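Local coordinates for peptide ABC transporter, peptide-binding protein (PDB 2D5W), which binds oligopeptides, here a pentapeptide, and probably serves as the solute-binding component of a peptide ABC transporter, at residues 479-485 and 511-516; 120-126 and 486-490; 506-511 and 537-543; 143-147 and 518-522. All blocks are in the same frame, centred on the assembly; numbering follows the deposited sequence.

Contact 1 (479-485 and 511-516)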
# COMPACT_ATOMS: atom_id res chain seq x y z
N PHE A 479 1.70 -6.59 -11.71
CA PHE A 479 2.52 -7.14 -12.78
C PHE A 479 1.87 -7.26 -14.14
O PHE A 479 2.41 -7.90 -15.04
CB PHE A 479 3.09 -8.49 -12.32
CG PHE A 479 3.97 -8.37 -11.12
CD1 PHE A 479 3.50 -8.70 -9.85
CD2 PHE A 479 5.24 -7.82 -11.24
CE1 PHE A 479 4.29 -8.47 -8.73
CE2 PHE A 479 6.03 -7.59 -10.13
CZ PHE A 479 5.55 -7.92 -8.87
N GLN A 480 0.72 -6.63 -14.31
CA GLN A 480 0.05 -6.66 -15.61
C GLN A 480 0.57 -5.52 -16.46
O GLN A 480 0.88 -4.44 -15.95
CB GLN A 480 -1.45 -6.44 -15.47
CG GLN A 480 -2.23 -7.54 -14.82
CD GLN A 480 -3.70 -7.18 -14.71
OE1 GLN A 480 -4.04 -6.08 -14.28
NE2 GLN A 480 -4.57 -8.10 -15.10
N TYR A 481 0.68 -5.75 -17.76
CA TYR A 481 1.08 -4.68 -18.65
C TYR A 481 -0.24 -3.99 -18.98
O TYR A 481 -0.35 -2.77 -18.94
CB TYR A 481 1.72 -5.22 -19.92
CG TYR A 481 1.76 -4.20 -21.03
CD1 TYR A 481 2.59 -3.08 -20.95
CD2 TYR A 481 0.94 -4.32 -22.15
CE1 TYR A 481 2.59 -2.10 -21.95
CE2 TYR A 481 0.93 -3.36 -23.15
CZ TYR A 481 1.76 -2.25 -23.05
OH TYR A 481 1.75 -1.30 -24.04
N LYS A 482 -1.25 -4.80 -19.28
CA LYS A 482 -2.57 -4.29 -19.62
C LYS A 482 -3.66 -5.23 -19.14
O LYS A 482 -3.52 -6.45 -19.20
CB LYS A 482 -2.69 -4.11 -21.13
CG LYS A 482 -4.05 -3.63 -21.61
CD LYS A 482 -4.16 -3.68 -23.13
CE LYS A 482 -3.09 -2.82 -23.80
NZ LYS A 482 -3.17 -2.90 -25.28
N ASN A 483 -4.75 -4.67 -18.63
CA ASN A 483 -5.88 -5.49 -18.22
C ASN A 483 -6.69 -5.61 -19.51
O ASN A 483 -7.10 -4.61 -20.09
CB ASN A 483 -6.71 -4.81 -17.13
CG ASN A 483 -7.90 -5.65 -16.71
OD1 ASN A 483 -8.80 -5.91 -17.51
ND2 ASN A 483 -7.90 -6.09 -15.46
N LEU A 484 -6.89 -6.85 -19.95
CA LEU A 484 -7.60 -7.10 -21.21
C LEU A 484 -9.10 -6.82 -21.20
O LEU A 484 -9.71 -6.72 -22.26
CB LEU A 484 -7.34 -8.53 -21.66
CG LEU A 484 -5.87 -8.91 -21.81
CD1 LEU A 484 -5.76 -10.31 -22.38
CD2 LEU A 484 -5.16 -7.91 -22.71
N ASN A 485 -9.69 -6.68 -20.02
CA ASN A 485 -11.12 -6.42 -19.95
C ASN A 485 -11.44 -4.96 -20.19
O ASN A 485 -12.51 -4.63 -20.70
CB ASN A 485 -11.66 -6.82 -18.58
CG ASN A 485 -11.29 -8.23 -18.21
OD1 ASN A 485 -11.35 -9.14 -19.04
ND2 ASN A 485 -10.91 -8.43 -16.96
N PHE A 511 0.44 -13.75 -18.96
CA PHE A 511 0.15 -13.38 -17.58
C PHE A 511 -1.06 -12.44 -17.58
O PHE A 511 -1.98 -12.59 -16.76
CB PHE A 511 1.35 -12.66 -16.96
CG PHE A 511 1.15 -12.25 -15.53
CD1 PHE A 511 1.49 -13.10 -14.48
CD2 PHE A 511 0.61 -11.00 -15.23
CE1 PHE A 511 1.30 -12.72 -13.15
CE2 PHE A 511 0.41 -10.61 -13.91
CZ PHE A 511 0.76 -11.47 -12.87
N ASP A 512 -1.07 -11.47 -18.50
CA ASP A 512 -2.18 -10.53 -18.58
C ASP A 512 -3.49 -11.24 -18.90
O ASP A 512 -4.54 -10.91 -18.35
CB ASP A 512 -1.91 -9.46 -19.64
CG ASP A 512 -0.85 -8.46 -19.22
OD1 ASP A 512 -0.35 -8.56 -18.08
OD2 ASP A 512 -0.50 -7.57 -20.02
N ARG A 513 -3.43 -12.22 -19.80
CA ARG A 513 -4.63 -12.95 -20.18
C ARG A 513 -5.20 -13.74 -19.00
O ARG A 513 -6.40 -13.71 -18.73
CB ARG A 513 -4.32 -13.91 -21.33
CG ARG A 513 -5.56 -14.51 -21.98
CD ARG A 513 -5.19 -15.45 -23.12
NE ARG A 513 -4.32 -14.81 -24.11
CZ ARG A 513 -2.99 -14.76 -24.01
NH1 ARG A 513 -2.28 -14.15 -24.95
NH2 ARG A 513 -2.37 -15.31 -22.97
N LEU A 514 -4.33 -14.46 -18.30
CA LEU A 514 -4.74 -15.27 -17.16
C LEU A 514 -5.34 -14.44 -16.03
O LEU A 514 -6.41 -14.78 -15.52
CB LEU A 514 -3.55 -16.08 -16.64
CG LEU A 514 -3.05 -17.20 -17.56
CD1 LEU A 514 -1.66 -17.64 -17.11
CD2 LEU A 514 -4.02 -18.37 -17.53
N THR A 515 -4.65 -13.37 -15.65
CA THR A 515 -5.14 -12.52 -14.56
C THR A 515 -6.39 -11.73 -14.94
O THR A 515 -7.26 -11.53 -14.10
CB THR A 515 -4.03 -11.55 -14.07
OG1 THR A 515 -3.49 -10.81 -15.17
CG2 THR A 515 -2.90 -12.33 -13.39
N SER A 516 -6.48 -11.30 -16.19
CA SER A 516 -7.66 -10.56 -16.63
C SER A 516 -8.89 -11.47 -16.60
O SER A 516 -9.99 -11.02 -16.30
CB SER A 516 -7.46 -10.01 -18.05
OG SER A 516 -6.45 -9.03 -18.07
O HOH W 1 2.40 -8.65 -17.84
O HOH W 2 -6.81 -8.59 -13.47
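Asp512 and Ser516, one turn apart on helix 509-518, take up backbone N-H groups of the segment 479-485, part of an irregular loop between strand 463-469 and helix 509-518 of the solute-binding fold. The carboxylate of Asp512 works as a double acceptor. OD1 receives Tyr481 N at 3.0 Å from the syn side, while OD2 receives Lys482 N, also at 3.0 Å, from above the carboxylate plane. Aspartate suits the place because its two oxygens can serve successive amides; a leucine here would probably leave both N-H groups without their acceptor and let the loop drift from the helix. A water lies within bonding distance of both OD1 and Phe479 O.

One turn on, Ser516 OG has two roles: it accepts from Leu484 N at 2.9 Å and donates back to Asp512 O. With OG anti to its own carbonyl carbon (chi1 -66°), the hydroxyl lies within reach of both. Thr515 OG1 likewise donates to Phe511 O and accepts from Gln480 NE2 at 2.9 Å, brought there by an extended glutamine chain. Apolar contact is smaller: Phe479 CB meets CE2 of the Phe511 ring, and Leu484 CD1 lies against Arg513 CA at 3.6 Å. Asn483 OD1 closes an Asx turn with Asn485 N, after which Asn485 ND2 donates almost straight (171°) to Ser516 O at 2.8 Å, with that oxygen in its amide plane.

Contact 2 (120-126 and 486-490)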
# COMPACT_ATOMS: atom_id res chain seq x y z
N ASN A 120 -5.08 2.75 -10.27
CA ASN A 120 -5.79 1.65 -10.91
C ASN A 120 -6.70 2.13 -12.03
O ASN A 120 -7.90 2.34 -11.83
CB ASN A 120 -6.61 0.87 -9.87
CG ASN A 120 -7.21 1.76 -8.80
OD1 ASN A 120 -6.50 2.35 -7.99
ND2 ASN A 120 -8.54 1.86 -8.79
N PRO A 121 -6.13 2.29 -13.23
CA PRO A 121 -6.89 2.75 -14.40
C PRO A 121 -8.00 1.78 -14.80
O PRO A 121 -8.95 2.18 -15.47
CB PRO A 121 -5.81 2.90 -15.48
CG PRO A 121 -4.57 3.14 -14.69
CD PRO A 121 -4.69 2.20 -13.53
N ASP A 122 -7.87 0.51 -14.42
CA ASP A 122 -8.90 -0.47 -14.75
C ASP A 122 -10.19 -0.13 -14.01
O ASP A 122 -11.26 -0.10 -14.61
CB ASP A 122 -8.42 -1.88 -14.37
CG ASP A 122 -9.55 -2.91 -14.43
OD1 ASP A 122 -10.30 -3.02 -13.44
OD2 ASP A 122 -9.68 -3.58 -15.47
N PHE A 123 -10.08 0.12 -12.71
CA PHE A 123 -11.24 0.48 -11.90
C PHE A 123 -11.95 1.68 -12.51
O PHE A 123 -13.16 1.68 -12.71
CB PHE A 123 -10.80 0.83 -10.47
CG PHE A 123 -11.89 1.42 -9.61
CD1 PHE A 123 -12.69 0.60 -8.82
CD2 PHE A 123 -12.10 2.80 -9.57
CE1 PHE A 123 -13.70 1.14 -8.02
CE2 PHE A 123 -13.10 3.35 -8.77
CZ PHE A 123 -13.90 2.52 -7.99
N TRP A 124 -11.16 2.70 -12.83
CA TRP A 124 -11.73 3.92 -13.38
C TRP A 124 -12.34 3.80 -14.76
O TRP A 124 -13.03 4.71 -15.22
CB TRP A 124 -10.68 5.03 -13.30
CG TRP A 124 -10.55 5.48 -11.87
CD1 TRP A 124 -9.52 5.21 -11.01
CD2 TRP A 124 -11.54 6.17 -11.11
NE1 TRP A 124 -9.83 5.69 -9.75
CE2 TRP A 124 -11.07 6.28 -9.79
CE3 TRP A 124 -12.80 6.70 -11.43
CZ2 TRP A 124 -11.81 6.90 -8.78
CZ3 TRP A 124 -13.54 7.32 -10.42
CH2 TRP A 124 -13.04 7.41 -9.11
N GLU A 125 -12.11 2.68 -15.43
CA GLU A 125 -12.69 2.46 -16.74
C GLU A 125 -14.03 1.73 -16.63
O GLU A 125 -14.96 2.01 -17.38
CB GLU A 125 -11.75 1.63 -17.62
CG GLU A 125 -10.55 2.39 -18.14
CD GLU A 125 -10.92 3.42 -19.18
OE1 GLU A 125 -10.05 4.23 -19.56
OE2 GLU A 125 -12.09 3.43 -19.63
N ARG A 126 -14.14 0.81 -15.67
CA ARG A 126 -15.35 0.02 -15.53
C ARG A 126 -16.31 0.37 -14.40
O ARG A 126 -17.36 -0.26 -14.26
CB ARG A 126 -14.97 -1.46 -15.43
CG ARG A 126 -14.26 -1.80 -14.14
CD ARG A 126 -13.61 -3.18 -14.14
NE ARG A 126 -13.02 -3.40 -12.83
CZ ARG A 126 -13.71 -3.76 -11.75
NH1 ARG A 126 -13.11 -3.91 -10.59
NH2 ARG A 126 -15.01 -4.02 -11.86
N THR A 486 -10.51 -4.08 -19.83
CA THR A 486 -10.71 -2.64 -19.98
C THR A 486 -9.70 -1.99 -20.91
O THR A 486 -9.89 -0.85 -21.34
CB THR A 486 -10.60 -1.94 -18.62
OG1 THR A 486 -9.35 -2.29 -18.01
CG2 THR A 486 -11.74 -2.36 -17.70
N GLY A 487 -8.63 -2.71 -21.22
CA GLY A 487 -7.60 -2.16 -22.09
C GLY A 487 -6.70 -1.18 -21.35
O GLY A 487 -5.87 -0.51 -21.96
N ALA A 488 -6.87 -1.09 -20.03
CA ALA A 488 -6.08 -0.17 -19.22
C ALA A 488 -4.64 -0.64 -19.03
O ALA A 488 -4.40 -1.76 -18.56
CB ALA A 488 -6.74 0.02 -17.86
N ILE A 489 -3.68 0.21 -19.39
CA ILE A 489 -2.27 -0.10 -19.24
C ILE A 489 -1.87 0.22 -17.80
O ILE A 489 -2.16 1.31 -17.30
CB ILE A 489 -1.42 0.70 -20.24
CG1 ILE A 489 -1.75 0.23 -21.66
CG2 ILE A 489 0.06 0.53 -19.95
CD1 ILE A 489 -0.98 0.94 -22.76
N MET A 490 -1.20 -0.72 -17.15
CA MET A 490 -0.83 -0.57 -15.75
C MET A 490 0.62 -0.18 -15.46
O MET A 490 1.03 -0.15 -14.30
CB MET A 490 -1.16 -1.88 -15.01
CG MET A 490 -2.50 -2.52 -15.42
SD MET A 490 -3.99 -1.52 -15.17
CE MET A 490 -4.12 -1.57 -13.40
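The first turn of the short helix 121-126 rests on the loop 486-490, with Pro121 and Asp122 facing Ala488 and Thr486. The polar link is single: Thr486 OG1 donates to Asp122 OD2 at 2.9 Å, coming from above the carboxylate plane. The same OD2 accepts from the hydroxyl of Tyr145, and OD1 takes Arg126 NE in a salt bridge of 2.8 Å, with OD1 lying in the guanidinium plane. Asp122 CG is anti to its backbone N (chi1 169°), which carries the carboxylate along the helix flank to where the threonine and arginine groups converge. A buried carboxylate gripped in this way probably remains ionised, its charge offset by Arg126, which also pairs with Asp148.

Gly487 and Ala488 form a G1 beta bulge opposite Asn483. Glycine fits its first position, where phi is positive (77°), and the bulge brings Ala488 round to the helix. Its methyl CB sits 3.7 Å from Asp122 N and 3.9 Å from Pro121 CB, a small group where the backbones come close, their CA atoms 5.3 Å apart at Asp122 and Ala488. Thr486 uses its other branch for packing: CG2 lies 4.0 Å from Arg126 CB, and CB meets Glu125 CB at 3.9 Å. Threonine thus offers a hydroxyl to the acid and a methyl to the aliphatic part of the arginine. Beyond the bulge, the Met490 chain bends at chi2 and chi3, bringing its terminal CE to Pro121 CD at 3.8 Å, while neighbouring Asn120 packs on an apolar side chain of the bound peptide.

Contact 3 (506-511 and 537-543); sequences WRNDEF and IWAEELP
Trp506 approaches Pro543 with CA atoms 6.0 Å apart, and Phe511 approaches Ile537 at 6.9 Å, so that the loop and first turn of helix 509-518 run beside the end of helix 524-541. Helix 524-541 ends at Glu541; the next residue, Leu542, with positive phi (46°), turns the chain and sets Pro543 over the indole of Trp506. Pro543 CB stands over the five-membered ring in a CH-pi contact, 3.5 Å from its centroid. The opposite indole face carries Asn508 CB, so the broad ring is sandwiched between a proline and its own segment. Trp538 turns an edge toward the face of Trp506 in an offset edge-to-face pair, planes at 77°, and the Phe511 and Trp538 side chains run side by side, CE1 meeting CD1 at 4.2 Å.

Asn508 is the N-cap of helix 509-518: its OD1 accepts from Phe511 N at 2.9 Å. Its CG lies anti to the backbone N (chi1 -176°), and the amide spans both helices, because ND2 makes a weak bond to Glu541 OE2. The carboxylate and amide planes are nearly perpendicular there. A water donates to Glu541 OE2 and to Arg507 O, joining the same two segments. Ile537 CG2 lies over one face of the Asn508 amide, offset, 3.6 Å from ND2, and the aliphatic CB of Glu541 lies 3.6 Å from Trp506 CZ2.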
# COMPACT_ATOMS: atom_id res chain seq x y z
N TRP A 506 7.19 -4.57 -16.44
CA TRP A 506 7.13 -5.92 -16.97
C TRP A 506 5.94 -6.11 -17.91
O TRP A 506 4.89 -5.50 -17.73
CB TRP A 506 7.00 -6.94 -15.84
CG TRP A 506 7.16 -8.38 -16.26
CD1 TRP A 506 8.22 -8.92 -16.94
CD2 TRP A 506 6.28 -9.47 -15.95
NE1 TRP A 506 8.06 -10.28 -17.05
CE2 TRP A 506 6.88 -10.65 -16.46
CE3 TRP A 506 5.04 -9.57 -15.30
CZ2 TRP A 506 6.28 -11.91 -16.33
CZ3 TRP A 506 4.46 -10.82 -15.16
CH2 TRP A 506 5.08 -11.97 -15.67
N ARG A 507 6.13 -6.95 -18.92
CA ARG A 507 5.06 -7.28 -19.84
C ARG A 507 5.12 -8.74 -20.24
O ARG A 507 6.14 -9.22 -20.75
CB ARG A 507 5.10 -6.42 -21.12
CG ARG A 507 4.03 -6.88 -22.12
CD ARG A 507 3.87 -5.96 -23.31
NE ARG A 507 2.83 -6.47 -24.21
CZ ARG A 507 2.36 -5.82 -25.26
NH1 ARG A 507 1.42 -6.36 -26.01
NH2 ARG A 507 2.83 -4.61 -25.56
N ASN A 508 4.04 -9.46 -19.96
CA ASN A 508 3.92 -10.86 -20.33
C ASN A 508 2.46 -11.01 -20.71
O ASN A 508 1.58 -10.97 -19.85
CB ASN A 508 4.28 -11.77 -19.15
CG ASN A 508 4.26 -13.24 -19.54
OD1 ASN A 508 3.20 -13.84 -19.72
ND2 ASN A 508 5.44 -13.83 -19.68
N ASP A 509 2.20 -11.16 -22.00
CA ASP A 509 0.84 -11.26 -22.49
C ASP A 509 0.03 -12.42 -21.93
O ASP A 509 -1.17 -12.28 -21.71
CB ASP A 509 0.82 -11.28 -24.02
CG ASP A 509 1.30 -9.97 -24.62
OD1 ASP A 509 1.34 -8.96 -23.89
OD2 ASP A 509 1.64 -9.95 -25.82
N GLU A 510 0.68 -13.56 -21.69
CA GLU A 510 -0.03 -14.70 -21.14
C GLU A 510 -0.44 -14.40 -19.70
O GLU A 510 -1.54 -14.75 -19.28
CB GLU A 510 0.84 -15.96 -21.21
CG GLU A 510 0.14 -17.22 -20.72
CD GLU A 510 0.91 -18.48 -21.04
OE1 GLU A 510 2.09 -18.59 -20.66
OE2 GLU A 510 0.32 -19.38 -21.69
N PHE A 511 0.44 -13.75 -18.96
CA PHE A 511 0.15 -13.38 -17.58
C PHE A 511 -1.06 -12.44 -17.58
O PHE A 511 -1.98 -12.59 -16.76
CB PHE A 511 1.35 -12.66 -16.96
CG PHE A 511 1.15 -12.25 -15.53
CD1 PHE A 511 1.49 -13.10 -14.48
CD2 PHE A 511 0.61 -11.00 -15.23
CE1 PHE A 511 1.30 -12.72 -13.15
CE2 PHE A 511 0.41 -10.61 -13.91
CZ PHE A 511 0.76 -11.47 -12.87
N ILE A 537 4.19 -18.63 -14.24
CA ILE A 537 4.85 -17.82 -15.26
C ILE A 537 5.67 -16.72 -14.59
O ILE A 537 6.82 -16.47 -14.95
CB ILE A 537 3.81 -17.18 -16.20
CG1 ILE A 537 3.13 -18.27 -17.03
CG2 ILE A 537 4.48 -16.15 -17.11
CD1 ILE A 537 1.94 -17.78 -17.83
N TRP A 538 5.07 -16.07 -13.59
CA TRP A 538 5.73 -15.00 -12.85
C TRP A 538 7.06 -15.47 -12.27
O TRP A 538 8.08 -14.79 -12.39
CB TRP A 538 4.80 -14.53 -11.72
CG TRP A 538 5.28 -13.33 -10.95
CD1 TRP A 538 4.91 -12.03 -11.15
CD2 TRP A 538 6.21 -13.32 -9.87
NE1 TRP A 538 5.55 -11.21 -10.25
CE2 TRP A 538 6.35 -11.98 -9.45
CE3 TRP A 538 6.94 -14.32 -9.20
CZ2 TRP A 538 7.20 -11.60 -8.40
CZ3 TRP A 538 7.78 -13.94 -8.16
CH2 TRP A 538 7.90 -12.60 -7.77
N ALA A 539 7.05 -16.66 -11.66
CA ALA A 539 8.26 -17.20 -11.05
C ALA A 539 9.36 -17.52 -12.06
O ALA A 539 10.54 -17.41 -11.75
CB ALA A 539 7.93 -18.44 -10.23
N GLU A 540 8.98 -17.91 -13.27
CA GLU A 540 9.99 -18.21 -14.28
C GLU A 540 10.67 -16.93 -14.77
O GLU A 540 11.87 -16.92 -15.04
CB GLU A 540 9.36 -18.93 -15.48
CG GLU A 540 10.30 -19.06 -16.68
CD GLU A 540 11.61 -19.77 -16.35
OE1 GLU A 540 12.59 -19.59 -17.10
OE2 GLU A 540 11.67 -20.50 -15.34
N GLU A 541 9.89 -15.85 -14.86
CA GLU A 541 10.40 -14.57 -15.36
C GLU A 541 10.99 -13.62 -14.31
O GLU A 541 11.78 -12.74 -14.65
CB GLU A 541 9.27 -13.87 -16.11
CG GLU A 541 8.64 -14.71 -17.21
CD GLU A 541 9.19 -14.39 -18.58
OE1 GLU A 541 10.43 -14.39 -18.75
OE2 GLU A 541 8.38 -14.12 -19.49
N LEU A 542 10.59 -13.78 -13.05
CA LEU A 542 11.07 -12.93 -11.96
C LEU A 542 11.07 -11.43 -12.28
O LEU A 542 12.12 -10.78 -12.24
CB LEU A 542 12.48 -13.35 -11.53
CG LEU A 542 12.64 -14.72 -10.88
CD1 LEU A 542 14.12 -14.96 -10.60
CD2 LEU A 542 11.83 -14.80 -9.59
N PRO A 543 9.90 -10.86 -12.59
CA PRO A 543 9.86 -9.42 -12.88
C PRO A 543 10.32 -8.61 -11.67
O PRO A 543 10.77 -7.47 -11.81
CB PRO A 543 8.39 -9.18 -13.26
CG PRO A 543 7.66 -10.28 -12.54
CD PRO A 543 8.56 -11.47 -12.71
O HOH W 3 7.47 -11.64 -20.44

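Contact 4 (143-147 and 518-522); sequences PAYYY and AVLEF
Backbone to backbone, Tyr146 N donates to Val519 O at 2.9 Å, nearly in line with the C=O bond. The same oxygen takes a CA-H...O contact from Tyr145 CA at 3.2 Å and lies at the edge of the Tyr146 ring, near its plane. Val519 is the second residue of the type I beta turn, Ala518 to Glu521, that leads out of helix 509-518; the turn's own bond uses Ala518 O.

Methyl-to-ring contacts carry much of the rest. Val519 CG2 sits over the centre of the Tyr145 ring, 3.5 Å from its centroid and only 8° off the normal. With CG1 anti to the carbonyl carbon (chi1 -64°), CG2 is the branch left facing the ring. Leu520 CD2 reaches Tyr145 CE2 at 3.6 Å and Pro143 CB at 3.8 Å, bridging the tyrosine and the proline. Further along the segment, the Phe522 ring receives Tyr146 CA over one face, 4.0 Å from its centroid, while Ala144 O lies at its edge.

The polar ends of the tyrosines look outward from the contact. The Tyr145 hydroxyl bonds to Asp122 and Asn485, Tyr146 OH to Glu474 O, and Tyr147 OH to Asp475. Replacing Tyr145 with an alanine would probably open a gap beside Val519 CG2 and Leu520 CD2 and take from Asp122 OD2 one of its two hydroxyl partners, leaving that of Thr486. Tyrosine suits such a place because its face packs against aliphatic branches while its hydroxyl serves polar groups beyond, which joins the loop after strand 136-141 to the turn between two helices through a buried, aromatic-rich layer.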
# COMPACT_ATOMS: atom_id res chain seq x y z
N PRO A 143 -17.31 -4.61 -16.70
CA PRO A 143 -17.68 -5.90 -16.11
C PRO A 143 -17.34 -5.95 -14.62
O PRO A 143 -16.41 -5.27 -14.17
CB PRO A 143 -16.85 -6.90 -16.92
CG PRO A 143 -15.60 -6.13 -17.17
CD PRO A 143 -16.12 -4.75 -17.55
N ALA A 144 -18.09 -6.74 -13.87
CA ALA A 144 -17.86 -6.86 -12.44
C ALA A 144 -16.75 -7.86 -12.15
O ALA A 144 -16.61 -8.86 -12.86
CB ALA A 144 -19.15 -7.31 -11.75
N TYR A 145 -15.96 -7.57 -11.12
CA TYR A 145 -14.87 -8.44 -10.70
C TYR A 145 -15.28 -9.11 -9.40
O TYR A 145 -16.13 -8.59 -8.66
CB TYR A 145 -13.57 -7.65 -10.49
CG TYR A 145 -12.90 -7.17 -11.76
CD1 TYR A 145 -11.67 -6.51 -11.71
CD2 TYR A 145 -13.48 -7.39 -13.02
CE1 TYR A 145 -11.04 -6.07 -12.87
CE2 TYR A 145 -12.86 -6.95 -14.18
CZ TYR A 145 -11.64 -6.29 -14.11
OH TYR A 145 -11.04 -5.87 -15.27
N TYR A 146 -14.67 -10.25 -9.10
CA TYR A 146 -15.02 -11.02 -7.91
C TYR A 146 -14.88 -10.29 -6.58
O TYR A 146 -15.54 -10.65 -5.60
CB TYR A 146 -14.19 -12.31 -7.86
CG TYR A 146 -12.77 -12.13 -7.35
CD1 TYR A 146 -12.46 -12.39 -6.02
CD2 TYR A 146 -11.75 -11.69 -8.19
CE1 TYR A 146 -11.16 -12.21 -5.53
CE2 TYR A 146 -10.45 -11.51 -7.72
CZ TYR A 146 -10.17 -11.78 -6.39
OH TYR A 146 -8.89 -11.59 -5.91
N TYR A 147 -14.04 -9.25 -6.54
CA TYR A 147 -13.80 -8.51 -5.31
C TYR A 147 -14.49 -7.16 -5.17
O TYR A 147 -14.23 -6.44 -4.21
CB TYR A 147 -12.29 -8.31 -5.13
CG TYR A 147 -11.59 -7.57 -6.27
CD1 TYR A 147 -12.03 -6.32 -6.69
CD2 TYR A 147 -10.45 -8.10 -6.87
CE1 TYR A 147 -11.34 -5.61 -7.68
CE2 TYR A 147 -9.75 -7.40 -7.85
CZ TYR A 147 -10.20 -6.16 -8.25
OH TYR A 147 -9.50 -5.44 -9.20
N ALA A 518 -9.09 -14.28 -14.64
CA ALA A 518 -9.26 -14.69 -13.25
C ALA A 518 -10.11 -13.75 -12.41
O ALA A 518 -10.91 -14.20 -11.60
CB ALA A 518 -7.90 -14.86 -12.59
N VAL A 519 -9.96 -12.44 -12.60
CA VAL A 519 -10.74 -11.49 -11.81
C VAL A 519 -12.22 -11.52 -12.16
O VAL A 519 -13.05 -11.04 -11.40
CB VAL A 519 -10.20 -10.04 -11.95
CG1 VAL A 519 -8.79 -9.96 -11.38
CG2 VAL A 519 -10.23 -9.59 -13.39
N LEU A 520 -12.54 -12.10 -13.32
CA LEU A 520 -13.93 -12.23 -13.77
C LEU A 520 -14.51 -13.56 -13.32
O LEU A 520 -15.70 -13.83 -13.52
CB LEU A 520 -14.01 -12.16 -15.29
CG LEU A 520 -13.59 -10.87 -15.99
CD1 LEU A 520 -13.48 -11.13 -17.49
CD2 LEU A 520 -14.60 -9.77 -15.71
N GLU A 521 -13.68 -14.41 -12.73
CA GLU A 521 -14.12 -15.73 -12.29
C GLU A 521 -14.71 -15.68 -10.88
O GLU A 521 -13.98 -15.50 -9.91
CB GLU A 521 -12.97 -16.72 -12.32
CG GLU A 521 -13.39 -18.13 -11.96
CD GLU A 521 -14.53 -18.63 -12.84
OE1 GLU A 521 -14.28 -18.87 -14.04
OE2 GLU A 521 -15.67 -18.76 -12.34
N PHE A 522 -16.02 -15.85 -10.78
CA PHE A 522 -16.65 -15.82 -9.47
C PHE A 522 -16.59 -17.15 -8.74
O PHE A 522 -16.97 -17.24 -7.57
CB PHE A 522 -18.09 -15.32 -9.59
CG PHE A 522 -18.18 -13.83 -9.78
CD1 PHE A 522 -17.84 -13.25 -10.99
CD2 PHE A 522 -18.54 -13.01 -8.72
CE1 PHE A 522 -17.85 -11.86 -11.14
CE2 PHE A 522 -18.56 -11.63 -8.86
CZ PHE A 522 -18.21 -11.05 -10.07

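Contacts 1, 2 and 4 meet around Tyr145 and Asp122: Tyr145 OH lies 2.7 Å from Asp122 OD2 and 3.1 Å from Asn485 ND2, so a single hydroxyl joins all three. Contacts 1 and 2 also continue one another along the loop 479-490, where Asn483 N lies 2.9 Å from Ala488 O and Tyr481 O lies 2.8 Å from Met490 N. Contacts 1 and 3 share Phe511 on helix 509-518, and Phe479 CD1 reaches Trp538 NE1 at 3.3 Å. Contact 3 stands apart from contact 4, their centres about 21 Å apart. Contact 2 reaches the bound peptide through Asn120, which packs on one of its apolar side chains.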